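Local atomic coordinates of ribose 5-phosphate isomerase (Trypanosoma cruzi, PDB entry 3M1P), a protein that probably interconverts ribose 5-phosphate and ribulose 5-phosphate, as a type B sugar-phosphate isomerase that assembles from four copies of its chain. Residues A[4-9]-A[51-56]. The protein carries 1 engineered substitution. Residues are numbered along the deposited sequence; the frame is centred on the assembly and turned at random.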
ATOM      1  N   ARG A   4      21.173   0.741 -19.950  1.00 21.94           N
ATOM      2  CA  ARG A   4      20.162   1.648 -20.458  1.00 20.54           C
ATOM      3  C   ARG A   4      18.811   1.295 -19.853  1.00 19.71           C
ATOM      4  O   ARG A   4      18.495   0.123 -19.677  1.00 19.75           O
ATOM      5  CB  ARG A   4      20.109   1.608 -21.990  1.00 20.52           C
ATOM      6  CG  ARG A   4      21.472   1.847 -22.675  1.00 21.08           C
ATOM      7  CD  ARG A   4      21.322   1.886 -24.189  1.00 19.89           C
ATOM      8  NE  ARG A   4      20.823   3.176 -24.636  1.00 18.96           N
ATOM      9  CZ  ARG A   4      19.896   3.336 -25.575  1.00 18.78           C
ATOM     10  NH1 ARG A   4      19.357   2.283 -26.177  1.00 18.75           N
ATOM     11  NH2 ARG A   4      19.517   4.550 -25.917  1.00 17.00           N
ATOM     12  N   VAL A   5      18.039   2.325 -19.521  1.00 18.71           N
ATOM     13  CA  VAL A   5      16.750   2.174 -18.869  1.00 17.36           C
ATOM     14  C   VAL A   5      15.748   3.060 -19.597  1.00 17.13           C
ATOM     15  O   VAL A   5      15.752   4.278 -19.431  1.00 17.22           O
ATOM     16  CB  VAL A   5      16.828   2.575 -17.360  1.00 17.39           C
ATOM     17  CG1 VAL A   5      15.430   2.576 -16.695  1.00 16.09           C
ATOM     18  CG2 VAL A   5      17.778   1.672 -16.606  1.00 16.36           C
ATOM     19  N   ALA A   6      14.883   2.459 -20.406  1.00 17.04           N
ATOM     20  CA  ALA A   6      13.925   3.265 -21.167  1.00 16.64           C
ATOM     21  C   ALA A   6      12.759   3.697 -20.287  1.00 16.41           C
ATOM     22  O   ALA A   6      12.235   2.904 -19.520  1.00 16.26           O
ATOM     23  CB  ALA A   6      13.433   2.516 -22.415  1.00 16.64           C
ATOM     24  N   ILE A   7      12.359   4.957 -20.405  1.00 16.57           N
ATOM     25  CA  ILE A   7      11.277   5.490 -19.590  1.00 16.88           C
ATOM     26  C   ILE A   7      10.098   5.919 -20.464  1.00 17.70           C
ATOM     27  O   ILE A   7      10.277   6.654 -21.439  1.00 18.32           O
ATOM     28  CB  ILE A   7      11.756   6.680 -18.696  1.00 16.73           C
ATOM     29  CG1 ILE A   7      12.880   6.234 -17.748  1.00 16.26           C
ATOM     30  CG2 ILE A   7      10.564   7.290 -17.924  1.00 15.99           C
ATOM     31  CD1 ILE A   7      13.775   7.370 -17.224  1.00 16.43           C
ATOM     32  N   GLY A   8       8.899   5.452 -20.120  1.00 18.20           N
ATOM     33  CA  GLY A   8       7.672   5.920 -20.774  1.00 18.68           C
ATOM     34  C   GLY A   8       6.615   6.341 -19.766  1.00 19.44           C
ATOM     35  O   GLY A   8       6.628   5.887 -18.623  1.00 19.07           O
ATOM     36  N   THR A   9       5.718   7.232 -20.183  1.00 20.43           N
ATOM     37  CA  THR A   9       4.572   7.648 -19.363  1.00 21.83           C
ATOM     38  C   THR A   9       3.349   7.864 -20.252  1.00 22.90           C
ATOM     39  O   THR A   9       3.464   7.887 -21.485  1.00 23.01           O
ATOM     40  CB  THR A   9       4.833   8.979 -18.555  1.00 21.52           C
ATOM     41  OG1 THR A   9       4.762  10.112 -19.427  1.00 22.26           O
ATOM     42  CG2 THR A   9       6.169   8.979 -17.860  1.00 20.72           C
ATOM     43  N   SER A  51       4.073  -0.078 -25.346  1.00 21.56           N
ATOM     44  CA  SER A  51       4.591  -0.800 -26.518  1.00 22.01           C
ATOM     45  C   SER A  51       5.974  -0.279 -26.892  1.00 21.48           C
ATOM     46  O   SER A  51       6.902  -1.055 -27.085  1.00 21.46           O
ATOM     47  CB  SER A  51       3.641  -0.633 -27.709  1.00 22.20           C
ATOM     48  OG  SER A  51       4.145  -1.303 -28.854  1.00 24.76           O
ATOM     49  N   ARG A  52       6.103   1.042 -26.968  1.00 21.48           N
ATOM     50  CA  ARG A  52       7.369   1.671 -27.335  1.00 21.88           C
ATOM     51  C   ARG A  52       8.527   1.209 -26.456  1.00 21.01           C
ATOM     52  O   ARG A  52       9.568   0.804 -26.965  1.00 21.29           O
ATOM     53  CB  ARG A  52       7.258   3.199 -27.309  1.00 22.15           C
ATOM     54  CG  ARG A  52       8.374   3.865 -28.072  1.00 24.27           C
ATOM     55  CD  ARG A  52       8.419   5.345 -27.828  1.00 28.54           C
ATOM     56  NE  ARG A  52       9.340   5.986 -28.765  1.00 33.13           N
ATOM     57  CZ  ARG A  52       9.513   7.302 -28.883  1.00 34.96           C
ATOM     58  NH1 ARG A  52       8.828   8.150 -28.108  1.00 34.05           N
ATOM     59  NH2 ARG A  52      10.382   7.769 -29.779  1.00 34.81           N
ATOM     60  N   VAL A  53       8.332   1.257 -25.140  1.00 20.03           N
ATOM     61  CA  VAL A  53       9.364   0.857 -24.181  1.00 18.60           C
ATOM     62  C   VAL A  53       9.530  -0.664 -24.139  1.00 18.19           C
ATOM     63  O   VAL A  53      10.646  -1.178 -24.148  1.00 18.18           O
ATOM     64  CB  VAL A  53       9.043   1.425 -22.775  1.00 18.60           C
ATOM     65  CG1 VAL A  53       9.933   0.777 -21.681  1.00 17.36           C
ATOM     66  CG2 VAL A  53       9.162   2.947 -22.799  1.00 17.14           C
ATOM     67  N   ALA A  54       8.412  -1.376 -24.099  1.00 17.77           N
ATOM     68  CA  ALA A  54       8.416  -2.836 -24.128  1.00 17.94           C
ATOM     69  C   ALA A  54       9.205  -3.424 -25.313  1.00 17.99           C
ATOM     70  O   ALA A  54       9.986  -4.358 -25.133  1.00 17.72           O
ATOM     71  CB  ALA A  54       6.990  -3.351 -24.137  1.00 17.61           C
ATOM     72  N   GLU A  55       8.987  -2.887 -26.513  1.00 18.29           N
ATOM     73  CA  GLU A  55       9.711  -3.354 -27.700  1.00 19.70           C
ATOM     74  C   GLU A  55      11.214  -3.122 -27.563  1.00 19.80           C
ATOM     75  O   GLU A  55      12.005  -4.001 -27.896  1.00 19.93           O
ATOM     76  CB  GLU A  55       9.170  -2.706 -28.985  1.00 19.84           C
ATOM     77  CG  GLU A  55       7.737  -3.072 -29.330  1.00 21.74           C
ATOM     78  CD  GLU A  55       7.554  -4.502 -29.833  1.00 25.52           C
ATOM     79  OE1 GLU A  55       8.559  -5.175 -30.173  1.00 26.64           O
ATOM     80  OE2 GLU A  55       6.381  -4.949 -29.904  1.00 25.84           O
ATOM     81  N   MET A  56      11.598  -1.957 -27.041  1.00 20.28           N
ATOM     82  CA  MET A  56      13.001  -1.649 -26.794  1.00 21.01           C
ATOM     83  C   MET A  56      13.638  -2.684 -25.874  1.00 20.69           C
ATOM     84  O   MET A  56      14.761  -3.141 -26.123  1.00 20.53           O
ATOM     85  CB  MET A  56      13.147  -0.246 -26.221  1.00 20.64           C
ATOM     86  CG  MET A  56      12.756   0.849 -27.201  1.00 21.98           C
ATOM     87  SD  MET A  56      12.708   2.472 -26.428  1.00 23.53           S
ATOM     88  CE  MET A  56      14.457   2.755 -26.129  1.00 21.85           C
TER
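Val53 sits with its forked end against the backbone of strand 3-9, each methyl taking a different piece of it; beta-branching suits it here, because one CB offers two methyls. With chi1 at 168°, Val53 CG1 stands anti to the backbone N and reaches Ala6, lying 3.8 Å from Ala6 O and close beside Ala6 CB. Val53 CG2, anti to the carbonyl carbon, is carried further along the strand and rests over the peptide that joins Ile7 to Gly8, 3.7 Å from Gly8 N. Glycine suits this place because a CB here would point at the helix and fall only 3.0 Å from Val53 CG2, so its absence lets the methyl settle on bare main chain.

Three residues on, Met56 completes the grip on Ala6. Its CG is anti to the carbonyl carbon, and its long unbranched chain runs extended through chi2 and then bends at chi3 (70°), which brings Met56 CE to 3.9 Å from Ala6 CB, with SD just behind. Ala6 CB is thus met by a valine methyl and by the tip of a flexible thioether, and the small alanine suits a spot where the two backbones come to 6.0 Å between Ala6 CA and Val53 CA. The touching side chains are all apolar and mostly buried, and the valine methyls also make van der Waals contact with peptide atoms; Val53 also leans on Leu67 of the neighbouring strand 64-69.

Ile7 points the other way, to Leu20 and Val24 of helix 17-26, so helices cover both faces of the strand. The segment axes lie 8.1 Å apart and nearly antiparallel, at 165°: helix 46-58 is the connection of the beta-alpha-beta crossover from strand 31-35 to strand 64-69, running back across strand 3-9 between them. Such packing is characteristic of the three-layer, Rossmann-like alpha/beta sandwich of the RpiB/LacAB isomerase family.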